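Local coordinates for predicted metal-dependent phosphohydrolase (PDB 3KH1), which probably hydrolyses phosphate esters with the help of a metal, as an HD-domain protein that may be a 5'-deoxynucleotidase, at residues A[30-33]-A[34-38]; A[66-69]-A[70-74]; A[75-78]-A[79-82]; A[160-164]-A[165-169]. One frame throughout, in Å; residues are numbered along the deposited sequence.

Interaction 1 (A[30-33]-A[34-38]); sequences TLLT and DSSRR. With ACT (acetate ion), chain D.
L31 and R38 form an antiparallel, non-hydrogen-bonded pair, CA atoms 4.3 Å apart and side chains diverging, and the chain between them reverses through a type I beta turn from L32 to S35. The turn is closed by S35 N donating to L32 O at 2.8 Å. One step further out, L32 N donates to R37 O at 3.0 Å. On the side-chain level L32 and R37 carry the contact: L32 CD2 sits 3.6 Å above the guanidinium plane of R37, over its centre. The nitrogens of that guanidinium make polar bonds, NH1 reaching R38 O at 3.0 Å as well as E43 in a salt bridge. The loop also holds an Asx turn. D34 has CG tucked between its backbone N and carbonyl carbon (chi1 63°), which lets OD1 take S36 N at 3.0 Å and S36 OG at 2.7 Å, both from the same face of the carboxylate. T33 OG1 bonds to D21 of the second subunit, tying this hairpin loop to the dimer partner. At the far end R38 clasps an acetate, probably from the crystallisation liquor: OXT accepts from both its N and NE, and NH2 donates to acetate O at 3.0 Å.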
ATOM      1  N   THR A  30       8.213 -13.815  -4.327  1.00  9.62           N
ATOM      2  CA  THR A  30       6.833 -13.990  -4.733  1.00  9.83           C
ATOM      3  C   THR A  30       6.635 -13.394  -6.090  1.00  9.65           C
ATOM      4  O   THR A  30       7.082 -12.314  -6.339  1.00 10.78           O
ATOM      5  CB  THR A  30       5.906 -13.270  -3.712  1.00 10.92           C
ATOM      6  OG1 THR A  30       6.205 -13.712  -2.356  1.00 13.78           O
ATOM      7  CG2 THR A  30       4.444 -13.421  -4.092  1.00 12.33           C
ATOM      8  N   LEU A  31       5.976 -14.128  -6.970  1.00  9.17           N
ATOM      9  CA  LEU A  31       5.600 -13.614  -8.283  1.00  9.19           C
ATOM     10  C   LEU A  31       4.208 -13.040  -8.250  1.00  9.13           C
ATOM     11  O   LEU A  31       3.359 -13.480  -7.494  1.00  9.64           O
ATOM     12  CB  LEU A  31       5.673 -14.698  -9.356  1.00 10.22           C
ATOM     13  CG  LEU A  31       7.002 -15.448  -9.494  1.00  9.83           C
ATOM     14  CD1 LEU A  31       6.912 -16.505 -10.622  1.00 11.78           C
ATOM     15  CD2 LEU A  31       8.136 -14.482  -9.747  1.00 12.98           C
ATOM     16  N   LEU A  32       3.975 -12.039  -9.084  1.00  8.78           N
ATOM     17  CA  LEU A  32       2.587 -11.706  -9.411  1.00  9.25           C
ATOM     18  C   LEU A  32       1.855 -12.976  -9.885  1.00  8.81           C
ATOM     19  O   LEU A  32       2.440 -13.920 -10.391  1.00  9.62           O
ATOM     20  CB  LEU A  32       2.536 -10.635 -10.505  1.00  9.65           C
ATOM     21  CG  LEU A  32       2.646  -9.172 -10.036  1.00 12.99           C
ATOM     22  CD1 LEU A  32       3.653  -8.874  -8.997  1.00 15.46           C
ATOM     23  CD2 LEU A  32       2.589  -8.212 -11.210  1.00 11.74           C
ATOM     24  N   THR A  33       0.531 -12.935  -9.747  1.00  9.46           N
ATOM     25  CA  THR A  33      -0.311 -14.113 -10.033  1.00  8.86           C
ATOM     26  C   THR A  33      -0.247 -14.603 -11.468  1.00 10.42           C
ATOM     27  O   THR A  33      -0.528 -15.793 -11.714  1.00 12.19           O
ATOM     28  CB  THR A  33      -1.771 -13.889  -9.578  1.00  9.92           C
ATOM     29  OG1 THR A  33      -2.281 -12.754 -10.296  1.00 10.69           O
ATOM     30  CG2 THR A  33      -1.897 -13.715  -8.088  1.00  9.97           C
ATOM     31  N   ASP A  34       0.103 -13.713 -12.385  1.00  9.43           N
ATOM     32  CA  ASP A  34       0.337 -14.069 -13.776  1.00 10.51           C
ATOM     33  C   ASP A  34       1.797 -14.444 -14.128  1.00 10.98           C
ATOM     34  O   ASP A  34       2.115 -14.628 -15.305  1.00 11.87           O
ATOM     35  CB  ASP A  34      -0.134 -12.933 -14.726  1.00 10.83           C
ATOM     36  CG  ASP A  34       0.633 -11.634 -14.516  1.00 12.15           C
ATOM     37  OD1 ASP A  34       1.598 -11.590 -13.708  1.00 12.27           O
ATOM     38  OD2 ASP A  34       0.267 -10.601 -15.158  1.00 18.16           O
ATOM     39  N   SER A  35       2.635 -14.605 -13.096  1.00 10.61           N
ATOM     40  CA  SER A  35       4.066 -14.938 -13.250  1.00 10.22           C
ATOM     41  C   SER A  35       4.843 -13.906 -14.062  1.00  9.81           C
ATOM     42  O   SER A  35       5.981 -14.196 -14.506  1.00 10.70           O
ATOM     43  CB  SER A  35       4.260 -16.345 -13.842  1.00 10.57           C
ATOM     44  OG  SER A  35       3.686 -17.354 -13.028  1.00 12.73           O
ATOM     45  N   SER A  36       4.320 -12.695 -14.224  1.00 10.10           N
ATOM     46  CA  SER A  36       4.930 -11.712 -15.094  1.00 10.06           C
ATOM     47  C   SER A  36       6.253 -11.111 -14.572  1.00 10.49           C
ATOM     48  O   SER A  36       7.048 -10.630 -15.348  1.00 10.45           O
ATOM     49  CB  SER A  36       3.952 -10.577 -15.414  1.00 10.27           C
ATOM     50  OG  SER A  36       3.556  -9.881 -14.275  1.00 10.74           O
ATOM     51  N   ARG A  37       6.406 -11.077 -13.252  1.00  9.20           N
ATOM     52  CA  ARG A  37       7.572 -10.479 -12.590  1.00  8.97           C
ATOM     53  C   ARG A  37       7.432 -10.783 -11.095  1.00  9.60           C
ATOM     54  O   ARG A  37       6.343 -11.130 -10.602  1.00  9.28           O
ATOM     55  CB  ARG A  37       7.670  -8.955 -12.847  1.00  9.17           C
ATOM     56  CG  ARG A  37       6.430  -8.216 -12.380  1.00  9.77           C
ATOM     57  CD  ARG A  37       6.634  -6.729 -12.542  1.00  9.39           C
ATOM     58  NE  ARG A  37       5.495  -5.926 -12.129  1.00  9.74           N
ATOM     59  CZ  ARG A  37       5.196  -5.619 -10.895  1.00  9.50           C
ATOM     60  NH1 ARG A  37       5.897  -6.093  -9.869  1.00  9.45           N
ATOM     61  NH2 ARG A  37       4.128  -4.874 -10.663  1.00 10.20           N
ATOM     62  N   ARG A  38       8.522 -10.550 -10.373  1.00  9.30           N
ATOM     63  CA  ARG A  38       8.514 -10.547  -8.901  1.00  9.06           C
ATOM     64  C   ARG A  38       7.698  -9.377  -8.384  1.00  8.77           C
ATOM     65  O   ARG A  38       7.728  -8.265  -8.950  1.00  9.40           O
ATOM     66  CB  ARG A  38       9.937 -10.438  -8.381  1.00  9.77           C
ATOM     67  CG  ARG A  38      10.768 -11.692  -8.575  1.00 10.04           C
ATOM     68  CD  ARG A  38      12.255 -11.409  -8.359  1.00 11.70           C
ATOM     69  NE  ARG A  38      12.716 -10.501  -9.415  1.00 10.00           N
ATOM     70  CZ  ARG A  38      13.832  -9.790  -9.399  1.00 12.76           C
ATOM     71  NH1 ARG A  38      14.664  -9.851  -8.365  1.00 14.59           N
ATOM     72  NH2 ARG A  38      14.124  -8.957 -10.390  1.00 13.22           N
TER
HETATM   73  C   ACT D 201      11.436  -9.763 -12.691  1.00 10.55           C
HETATM   74  O   ACT D 201      11.921  -8.658 -12.403  1.00 15.79           O
HETATM   75  OXT ACT D 201      11.038 -10.487 -11.775  1.00  9.40           O
HETATM   76  CH3 ACT D 201      11.322 -10.187 -14.121  1.00 11.31           C
HETATM   77  O   HOH W   1       1.023 -17.519 -13.372  1.00 14.89           O

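Interaction 2 (A[66-69]-A[70-74]); sequences GRVA and RMLLI
M71 N donates to R67 O at 2.9 Å, with an N-H...O angle of 163°. The same bond is made just before it by R70 N to G66 O, and after it by L72 N to V68 O and L73 N to A69 O. Outside the backbone, R70 NH2 comes to 3.5 Å from R67 CG, and R67 CA lies over one face of the R70 guanidinium. R67 keeps its chain extended, CG opposite the backbone N (chi1 -174°), whereas R70 bends at chi3, and the two guanidinium planes stand 87° apart. Their like charges come within 3.9 Å, R67 NE to R70 NH2, but R67 has acidic partners in D133 and E125 that probably offset this. This is about two and a half turns of alpha helix 65-74, whose i to i+4 spacing also lays V68 and L72 side by side, with V68 CG1 3.9 Å from L72 CD1. The selenomethionine M71 sends its CE methyl to 3.9 Å from R67 NH1, and its side chain packs on helices 113-128 and 132-151. A69 and L73 pack against helix 41-54, and L73 O takes a hydrogen bond from W46 NE1 of the second subunit.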
ATOM      1  N   GLY A  66      -7.673  -1.009  11.742  1.00 11.70           N
ATOM      2  CA  GLY A  66      -6.952   0.128  11.204  1.00 11.32           C
ATOM      3  C   GLY A  66      -5.497   0.148  11.640  1.00 11.92           C
ATOM      4  O   GLY A  66      -4.605   0.547  10.892  1.00 11.38           O
ATOM      5  N   ARG A  67      -5.264  -0.293  12.874  1.00 10.89           N
ATOM      6  CA  ARG A  67      -3.924  -0.402  13.392  1.00 11.62           C
ATOM      7  C   ARG A  67      -3.148  -1.532  12.727  1.00 11.27           C
ATOM      8  O   ARG A  67      -1.965  -1.360  12.410  1.00 11.59           O
ATOM      9  CB  ARG A  67      -3.966  -0.544  14.907  1.00 11.77           C
ATOM     10  CG  ARG A  67      -2.614  -0.534  15.582  1.00 12.54           C
ATOM     11  CD  ARG A  67      -2.737  -0.336  17.101  1.00 12.89           C
ATOM     12  NE  ARG A  67      -1.455  -0.149  17.765  1.00 14.60           N
ATOM     13  CZ  ARG A  67      -0.636  -1.145  18.051  1.00 16.59           C
ATOM     14  NH1 ARG A  67      -0.965  -2.404  17.727  1.00 16.23           N
ATOM     15  NH2 ARG A  67       0.502  -0.866  18.646  1.00 15.46           N
ATOM     16  N   VAL A  68      -3.807  -2.655  12.499  1.00 10.09           N
ATOM     17  CA  VAL A  68      -3.221  -3.731  11.685  1.00 10.90           C
ATOM     18  C   VAL A  68      -2.821  -3.203  10.305  1.00 10.00           C
ATOM     19  O   VAL A  68      -1.710  -3.479   9.815  1.00  9.90           O
ATOM     20  CB  VAL A  68      -4.184  -4.937  11.571  1.00 11.62           C
ATOM     21  CG1 VAL A  68      -3.709  -5.931  10.494  1.00 12.47           C
ATOM     22  CG2 VAL A  68      -4.301  -5.630  12.958  1.00 12.88           C
ATOM     23  N   ALA A  69      -3.708  -2.416   9.678  1.00  9.40           N
ATOM     24  CA  ALA A  69      -3.428  -1.855   8.368  1.00 10.39           C
ATOM     25  C   ALA A  69      -2.186  -0.989   8.438  1.00  9.81           C
ATOM     26  O   ALA A  69      -1.303  -1.101   7.587  1.00  9.63           O
ATOM     27  CB  ALA A  69      -4.624  -1.077   7.807  1.00 10.92           C
ATOM     28  N   ARG A  70      -2.131  -0.100   9.411  1.00 10.17           N
ATOM     29  CA  ARG A  70      -0.964   0.807   9.550  1.00  9.57           C
ATOM     30  C   ARG A  70       0.319   0.025   9.747  1.00  9.80           C
ATOM     31  O   ARG A  70       1.336   0.263   9.099  1.00  9.96           O
ATOM     32  CB  ARG A  70      -1.189   1.778  10.712  1.00  9.80           C
ATOM     33  CG  ARG A  70      -0.060   2.723  10.972  1.00 10.63           C
ATOM     34  CD  ARG A  70      -0.342   3.754  11.984  1.00 11.19           C
ATOM     35  NE  ARG A  70      -0.529   3.256  13.350  1.00 10.55           N
ATOM     36  CZ  ARG A  70      -1.696   3.162  13.989  1.00 11.00           C
ATOM     37  NH1 ARG A  70      -2.838   3.237  13.331  1.00 11.29           N
ATOM     38  NH2 ARG A  70      -1.722   2.882  15.279  1.00 11.99           N
HETATM   39  N   MSE A  71       0.248  -0.981  10.603  1.00 10.37           N
HETATM   40  CA  MSE A  71       1.381  -1.836  10.880  1.00 10.44           C
HETATM   41  C   MSE A  71       1.866  -2.534   9.604  1.00  9.42           C
HETATM   42  O   MSE A  71       3.059  -2.575   9.308  1.00 10.61           O
HETATM   43  CB  MSE A  71       0.964  -2.882  11.940  1.00 11.47           C
HETATM   44  CG  MSE A  71       2.029  -3.886  12.315  1.00 12.62           C
HETATM   45 SE   MSE A  71       1.324  -5.250  13.523  0.75  9.58          SE
HETATM   46  CE  MSE A  71       1.341  -4.204  15.149  1.00 15.16           C
ATOM     47  N   LEU A  72       0.940  -3.062   8.821  1.00  9.04           N
ATOM     48  CA  LEU A  72       1.310  -3.693   7.566  1.00  8.80           C
ATOM     49  C   LEU A  72       1.885  -2.694   6.576  1.00  9.36           C
ATOM     50  O   LEU A  72       2.813  -3.022   5.827  1.00  9.70           O
ATOM     51  CB  LEU A  72       0.120  -4.434   6.960  1.00  9.19           C
ATOM     52  CG  LEU A  72      -0.265  -5.727   7.715  1.00  9.25           C
ATOM     53  CD1 LEU A  72      -1.644  -6.202   7.232  1.00 11.78           C
ATOM     54  CD2 LEU A  72       0.794  -6.755   7.521  1.00 12.92           C
ATOM     55  N   LEU A  73       1.334  -1.507   6.500  1.00  9.08           N
ATOM     56  CA  LEU A  73       1.854  -0.497   5.566  1.00  9.35           C
ATOM     57  C   LEU A  73       3.320  -0.183   5.892  1.00  9.15           C
ATOM     58  O   LEU A  73       4.100   0.109   4.995  1.00  9.55           O
ATOM     59  CB  LEU A  73       1.049   0.769   5.593  1.00  9.32           C
ATOM     60  CG  LEU A  73      -0.394   0.608   5.054  1.00  9.28           C
ATOM     61  CD1 LEU A  73      -1.196   1.886   5.336  1.00 10.75           C
ATOM     62  CD2 LEU A  73      -0.375   0.334   3.520  1.00 10.08           C
ATOM     63  N   ILE A  74       3.718  -0.253   7.165  1.00  9.50           N
ATOM     64  CA  ILE A  74       5.089   0.140   7.526  1.00 10.17           C
ATOM     65  C   ILE A  74       6.032  -1.035   7.779  1.00 10.78           C
ATOM     66  O   ILE A  74       7.225  -0.820   8.001  1.00 11.12           O
ATOM     67  CB  ILE A  74       5.120   1.159   8.702  1.00 11.01           C
ATOM     68  CG1 ILE A  74       4.562   0.609  10.013  1.00 11.55           C
ATOM     69  CG2 ILE A  74       4.356   2.397   8.286  1.00 12.93           C
ATOM     70  CD1 ILE A  74       5.534  -0.264  10.840  1.00 13.93           C
TER

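Interaction 3 (A[75-78]-A[79-82]); sequences HDIV and EIDA
D76 and E79, both buried, lay their carboxylates one over the other, the two planes only 22° apart, in a close approach that leaves D76 OD1 3.3 Å from E79 OE2. E79 gets there by placing CG beside its own backbone N, opposite the carbonyl carbon (chi1 -57°), and then running on extended, which carries the chain back along the turn; its CB passes 3.3 Å from D76 O on the way. Two more acids, D41 and D84, come close to E79 OE1, gathering four acids in one place. H75 and D76 form the His-Asp doublet from which the HD domain takes its name; in relatives that pair binds a divalent metal, although the calcium of this model lies about 12 Å from the D76 side chain. The imidazole is steadied by its ND1, which donates to L72 O, while D76 CB sits 4.1 Å above the ring, over its centre. Backbone bonds wind the chain into helix 79-82: E79 N to D76 O at 2.8 Å closes a type I turn, I80 N follows to I77 O, and V78 O then accepts from both D81 N and A82 N. Among the apolar side chains, I80 has CG1 beside its backbone N and the chain extended beyond it, bringing CD1 to 4.2 Å from I77 CG2. D81 is engaged by R106 of helix 96-108 in a salt bridge.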
ATOM      1  N   HIS A  75       5.521  -2.274   7.792  1.00 10.45           N
ATOM      2  CA  HIS A  75       6.279  -3.417   8.287  1.00 11.28           C
ATOM      3  C   HIS A  75       7.554  -3.741   7.532  1.00 10.70           C
ATOM      4  O   HIS A  75       8.432  -4.348   8.117  1.00 12.04           O
ATOM      5  CB  HIS A  75       5.396  -4.707   8.410  1.00 11.35           C
ATOM      6  CG  HIS A  75       5.305  -5.500   7.142  1.00 11.87           C
ATOM      7  ND1 HIS A  75       4.500  -5.138   6.064  1.00 11.40           N
ATOM      8  CD2 HIS A  75       5.975  -6.619   6.758  1.00 11.98           C
ATOM      9  CE1 HIS A  75       4.678  -6.017   5.079  1.00 12.17           C
ATOM     10  NE2 HIS A  75       5.550  -6.939   5.488  1.00 11.82           N
ATOM     11  N   ASP A  76       7.615  -3.366   6.257  1.00 10.79           N
ATOM     12  CA  ASP A  76       8.781  -3.606   5.439  1.00 10.10           C
ATOM     13  C   ASP A  76       9.623  -2.379   5.136  1.00 10.58           C
ATOM     14  O   ASP A  76      10.617  -2.460   4.408  1.00 11.62           O
ATOM     15  CB  ASP A  76       8.422  -4.310   4.122  1.00 10.31           C
ATOM     16  CG  ASP A  76       8.443  -5.828   4.239  1.00 10.98           C
ATOM     17  OD1 ASP A  76       9.059  -6.357   5.196  1.00 12.38           O
ATOM     18  OD2 ASP A  76       7.896  -6.445   3.305  1.00 12.01           O
ATOM     19  N   ILE A  77       9.330  -1.251   5.742  1.00 10.87           N
ATOM     20  CA  ILE A  77      10.162  -0.060   5.500  1.00 11.38           C
ATOM     21  C   ILE A  77      11.639  -0.303   5.763  1.00 12.20           C
ATOM     22  O   ILE A  77      12.496   0.191   4.998  1.00 12.78           O
ATOM     23  CB  ILE A  77       9.591   1.169   6.220  1.00 13.07           C
ATOM     24  CG1 ILE A  77       8.308   1.652   5.455  1.00 14.07           C
ATOM     25  CG2 ILE A  77      10.668   2.271   6.385  1.00 13.95           C
ATOM     26  CD1 ILE A  77       7.488   2.708   6.206  1.00 16.36           C
ATOM     27  N   VAL A  78      11.953  -1.087   6.803  1.00 12.41           N
ATOM     28  CA  VAL A  78      13.360  -1.393   7.042  1.00 13.06           C
ATOM     29  C   VAL A  78      14.083  -2.047   5.864  1.00 12.96           C
ATOM     30  O   VAL A  78      15.327  -1.914   5.733  1.00 14.41           O
ATOM     31  CB  VAL A  78      13.572  -2.284   8.297  1.00 13.43           C
ATOM     32  CG1 VAL A  78      13.224  -1.466   9.579  1.00 14.98           C
ATOM     33  CG2 VAL A  78      12.809  -3.640   8.190  1.00 14.69           C
ATOM     34  N   GLU A  79      13.346  -2.732   4.988  1.00 12.05           N
ATOM     35  CA  GLU A  79      13.961  -3.384   3.830  1.00 12.35           C
ATOM     36  C   GLU A  79      14.559  -2.411   2.808  1.00 13.01           C
ATOM     37  O   GLU A  79      15.349  -2.822   1.963  1.00 13.59           O
ATOM     38  CB  GLU A  79      12.999  -4.404   3.181  1.00 12.43           C
ATOM     39  CG  GLU A  79      12.532  -5.487   4.202  1.00 12.88           C
ATOM     40  CD  GLU A  79      12.024  -6.771   3.593  1.00 12.59           C
ATOM     41  OE1 GLU A  79      11.719  -6.817   2.407  1.00 14.00           O
ATOM     42  OE2 GLU A  79      11.977  -7.771   4.365  1.00 16.27           O
ATOM     43  N   ILE A  80      14.173  -1.136   2.840  1.00 12.63           N
ATOM     44  CA  ILE A  80      14.827  -0.119   2.008  1.00 13.20           C
ATOM     45  C   ILE A  80      16.327  -0.223   2.139  1.00 15.22           C
ATOM     46  O   ILE A  80      17.030  -0.100   1.136  1.00 16.48           O
ATOM     47  CB  ILE A  80      14.314   1.302   2.316  1.00 13.23           C
ATOM     48  CG1 ILE A  80      12.874   1.473   1.843  1.00 13.05           C
ATOM     49  CG2 ILE A  80      15.232   2.373   1.735  1.00 14.93           C
ATOM     50  CD1 ILE A  80      12.169   2.641   2.446  1.00 12.99           C
ATOM     51  N   ASP A  81      16.824  -0.360   3.373  1.00 15.95           N
ATOM     52  CA  ASP A  81      18.242  -0.499   3.620  1.00 17.19           C
ATOM     53  C   ASP A  81      18.663  -1.964   3.776  1.00 18.61           C
ATOM     54  O   ASP A  81      19.792  -2.330   3.404  1.00 20.40           O
ATOM     55  CB  ASP A  81      18.675   0.256   4.892  1.00 19.41           C
ATOM     56  CG  ASP A  81      18.602   1.780   4.786  1.00 19.28           C
ATOM     57  OD1 ASP A  81      18.295   2.343   3.690  1.00 21.08           O
ATOM     58  OD2 ASP A  81      18.953   2.393   5.857  1.00 21.42           O
ATOM     59  N   ALA A  82      17.818  -2.793   4.393  1.00 17.84           N
ATOM     60  CA  ALA A  82      18.225  -4.176   4.720  1.00 18.38           C
ATOM     61  C   ALA A  82      18.012  -5.176   3.587  1.00 18.06           C
ATOM     62  O   ALA A  82      18.579  -6.278   3.649  1.00 20.17           O
ATOM     63  CB  ALA A  82      17.533  -4.670   5.985  1.00 18.35           C
TER

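Interaction 4 (A[160-164]-A[165-169]); sequences HGVTR and AKVDK
T163 is the N-cap of helix 164-177, its OG1 accepting from K166 N at 3.3 Å. The hydroxyl reaches that amide because OG1 stands between the backbone N and the carbonyl carbon of T163 (chi1 57°), and the K166 side chain crosses it at a slant, CG 3.5 Å from T163 OG1. From the main chain, V167 N donates to T163 O at 3.1 Å and D168 N to R164 O, beginning the regular helical bonding. A hydrophobic staple accompanies the cap: V162 CG1 touches V167 CG2 at 3.6 Å, the two side chains crossing at about a right angle. W157 packs on both valines, and V189 of helix 179-195 backs V167. On the helix flank R164 bends at chi2 (63°) and turns the edge of its guanidinium to D168 OD1 in a salt bridge, the guanidinium and carboxylate planes 63° apart. The modelled separation of NE from OD1 is too short to trust, and R164 is deposited in two conformers, so the exact length is doubtful. A water joins R164 NH2 and D168 OD1 as well, while R164 NH1 has a second acid in D190. K166, fully extended beyond CG, reaches back along the loop until its NZ lies 3.0 Å from a water that in turn donates to H160 O at 2.8 Å.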
ATOM      1  N   HIS A 160      12.764 -22.770  -5.822  1.00 13.39           N
ATOM      2  CA  HIS A 160      13.470 -22.663  -4.566  1.00 13.64           C
ATOM      3  C   HIS A 160      13.486 -23.961  -3.753  1.00 15.43           C
ATOM      4  O   HIS A 160      14.046 -23.942  -2.651  1.00 17.17           O
ATOM      5  CB  HIS A 160      12.882 -21.564  -3.709  1.00 13.49           C
ATOM      6  CG  HIS A 160      13.160 -20.194  -4.227  1.00 13.56           C
ATOM      7  ND1 HIS A 160      14.310 -19.484  -3.893  1.00 16.13           N
ATOM      8  CD2 HIS A 160      12.483 -19.431  -5.124  1.00 12.24           C
ATOM      9  CE1 HIS A 160      14.284 -18.319  -4.528  1.00 16.87           C
ATOM     10  NE2 HIS A 160      13.204 -18.265  -5.286  1.00 18.35           N
ATOM     11  N   GLY A 161      12.953 -25.055  -4.273  1.00 14.47           N
ATOM     12  CA  GLY A 161      13.022 -26.314  -3.547  1.00 14.78           C
ATOM     13  C   GLY A 161      12.185 -26.349  -2.286  1.00 14.79           C
ATOM     14  O   GLY A 161      12.529 -27.096  -1.340  1.00 18.17           O
ATOM     15  N   VAL A 162      11.086 -25.610  -2.250  1.00 15.19           N
ATOM     16  CA  VAL A 162      10.248 -25.572  -1.038  1.00 15.37           C
ATOM     17  C   VAL A 162       9.425 -26.854  -1.013  1.00 16.87           C
ATOM     18  O   VAL A 162       8.946 -27.316  -2.034  1.00 20.91           O
ATOM     19  CB  VAL A 162       9.338 -24.340  -0.968  1.00 14.71           C
ATOM     20  CG1 VAL A 162       8.565 -24.273   0.383  1.00 15.86           C
ATOM     21  CG2 VAL A 162      10.150 -23.057  -1.171  1.00 15.44           C
ATOM     22  N   THR A 163       9.317 -27.466   0.150  1.00 16.90           N
ATOM     23  CA  THR A 163       8.596 -28.724   0.324  1.00 17.14           C
ATOM     24  C   THR A 163       7.387 -28.489   1.241  1.00 16.87           C
ATOM     25  O   THR A 163       7.298 -27.469   1.914  1.00 16.93           O
ATOM     26  CB  THR A 163       9.483 -29.744   1.037  1.00 18.30           C
ATOM     27  OG1 THR A 163       9.904 -29.201   2.290  1.00 19.02           O
ATOM     28  CG2 THR A 163      10.721 -30.144   0.192  1.00 20.06           C
ATOM     29  N   ARG A 164       6.461 -29.453   1.295  1.00 17.69           N
ATOM     30  CA  ARG A 164       5.345 -29.376   2.238  0.50 17.73           C
ATOM     31  C   ARG A 164       5.854 -29.147   3.654  1.00 17.21           C
ATOM     32  O   ARG A 164       5.284 -28.370   4.401  1.00 17.50           O
ATOM     33  CB  ARG A 164       4.511 -30.657   2.267  0.50 18.37           C
ATOM     34  CG  ARG A 164       3.376 -30.658   3.338  0.50 17.99           C
ATOM     35  CD  ARG A 164       2.383 -29.550   3.034  0.50 18.76           C
ATOM     36  NE  ARG A 164       1.400 -29.244   4.074  0.50 19.52           N
ATOM     37  CZ  ARG A 164       0.115 -29.521   3.966  0.50 18.11           C
ATOM     38  NH1 ARG A 164      -0.340 -30.144   2.894  0.50 19.74           N
ATOM     39  NH2 ARG A 164      -0.710 -29.140   4.902  0.50 19.90           N
ATOM     40  N   ALA A 165       6.905 -29.870   4.046  1.00 17.49           N
ATOM     41  CA  ALA A 165       7.441 -29.735   5.394  1.00 17.79           C
ATOM     42  C   ALA A 165       7.851 -28.306   5.733  1.00 17.68           C
ATOM     43  O   ALA A 165       7.562 -27.813   6.828  1.00 18.89           O
ATOM     44  CB  ALA A 165       8.627 -30.708   5.638  1.00 19.85           C
ATOM     45  N   LYS A 166       8.463 -27.600   4.781  1.00 16.84           N
ATOM     46  CA  LYS A 166       8.857 -26.198   4.994  1.00 16.51           C
ATOM     47  C   LYS A 166       7.643 -25.277   5.120  1.00 15.31           C
ATOM     48  O   LYS A 166       7.600 -24.385   5.976  1.00 17.14           O
ATOM     49  CB  LYS A 166       9.809 -25.706   3.895  1.00 16.28           C
ATOM     50  CG  LYS A 166      11.172 -26.383   3.890  1.00 20.06           C
ATOM     51  CD  LYS A 166      12.070 -25.781   2.811  1.00 25.20           C
ATOM     52  CE  LYS A 166      13.304 -26.626   2.543  1.00 29.87           C
ATOM     53  NZ  LYS A 166      14.333 -25.881   1.713  1.00 33.71           N
ATOM     54  N   VAL A 167       6.630 -25.510   4.288  1.00 14.83           N
ATOM     55  CA  VAL A 167       5.405 -24.716   4.369  1.00 14.12           C
ATOM     56  C   VAL A 167       4.658 -24.992   5.666  1.00 15.27           C
ATOM     57  O   VAL A 167       4.111 -24.088   6.292  1.00 15.20           O
ATOM     58  CB  VAL A 167       4.512 -24.941   3.147  1.00 14.50           C
ATOM     59  CG1 VAL A 167       3.167 -24.223   3.320  1.00 15.52           C
ATOM     60  CG2 VAL A 167       5.249 -24.516   1.860  1.00 15.01           C
ATOM     61  N   ASP A 168       4.671 -26.244   6.099  1.00 17.51           N
ATOM     62  CA  ASP A 168       3.986 -26.636   7.329  1.00 19.18           C
ATOM     63  C   ASP A 168       4.562 -25.939   8.538  1.00 19.29           C
ATOM     64  O   ASP A 168       3.897 -25.756   9.558  1.00 21.90           O
ATOM     65  CB  ASP A 168       4.084 -28.153   7.580  1.00 19.97           C
ATOM     66  CG  ASP A 168       3.066 -28.942   6.795  1.00 22.29           C
ATOM     67  OD1 ASP A 168       2.061 -28.350   6.311  1.00 25.65           O
ATOM     68  OD2 ASP A 168       3.251 -30.184   6.684  1.00 25.52           O
ATOM     69  N   LYS A 169       5.823 -25.569   8.473  1.00 21.51           N
ATOM     70  CA  LYS A 169       6.423 -24.815   9.558  1.00 23.07           C
ATOM     71  C   LYS A 169       5.840 -23.398   9.689  1.00 21.43           C
ATOM     72  O   LYS A 169       5.856 -22.842  10.784  1.00 24.50           O
ATOM     73  CB  LYS A 169       7.955 -24.770   9.405  1.00 25.05           C
ATOM     74  CG  LYS A 169       8.631 -26.123   9.667  1.00 28.77           C
TER
HETATM   75  O   HOH W   2      13.699 -23.403   0.085  1.00 32.47           O
HETATM   76  O   HOH W   3      -0.369 -28.387   7.644  1.00 37.57           O

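In the fold
All four contacts fall in one HD domain. Interactions 2 and 3 adjoin in sequence, the helix 65-74 running straight into the turn that carries the His-Asp doublet, with centres about 15 Å apart. Interactions 1 and 4, their nearest atoms about 7 Å apart, both lie close to the calcium ion: the T30 side chain is about 3 Å from it and that of V162 about 7 Å. Interaction 3 comes within about 9 Å of interaction 1, nearest atoms. Interactions 1 and 2, on opposite sides of the chain's centre, both touch the second subunit, whereas 3 and 4 stay within their own chain.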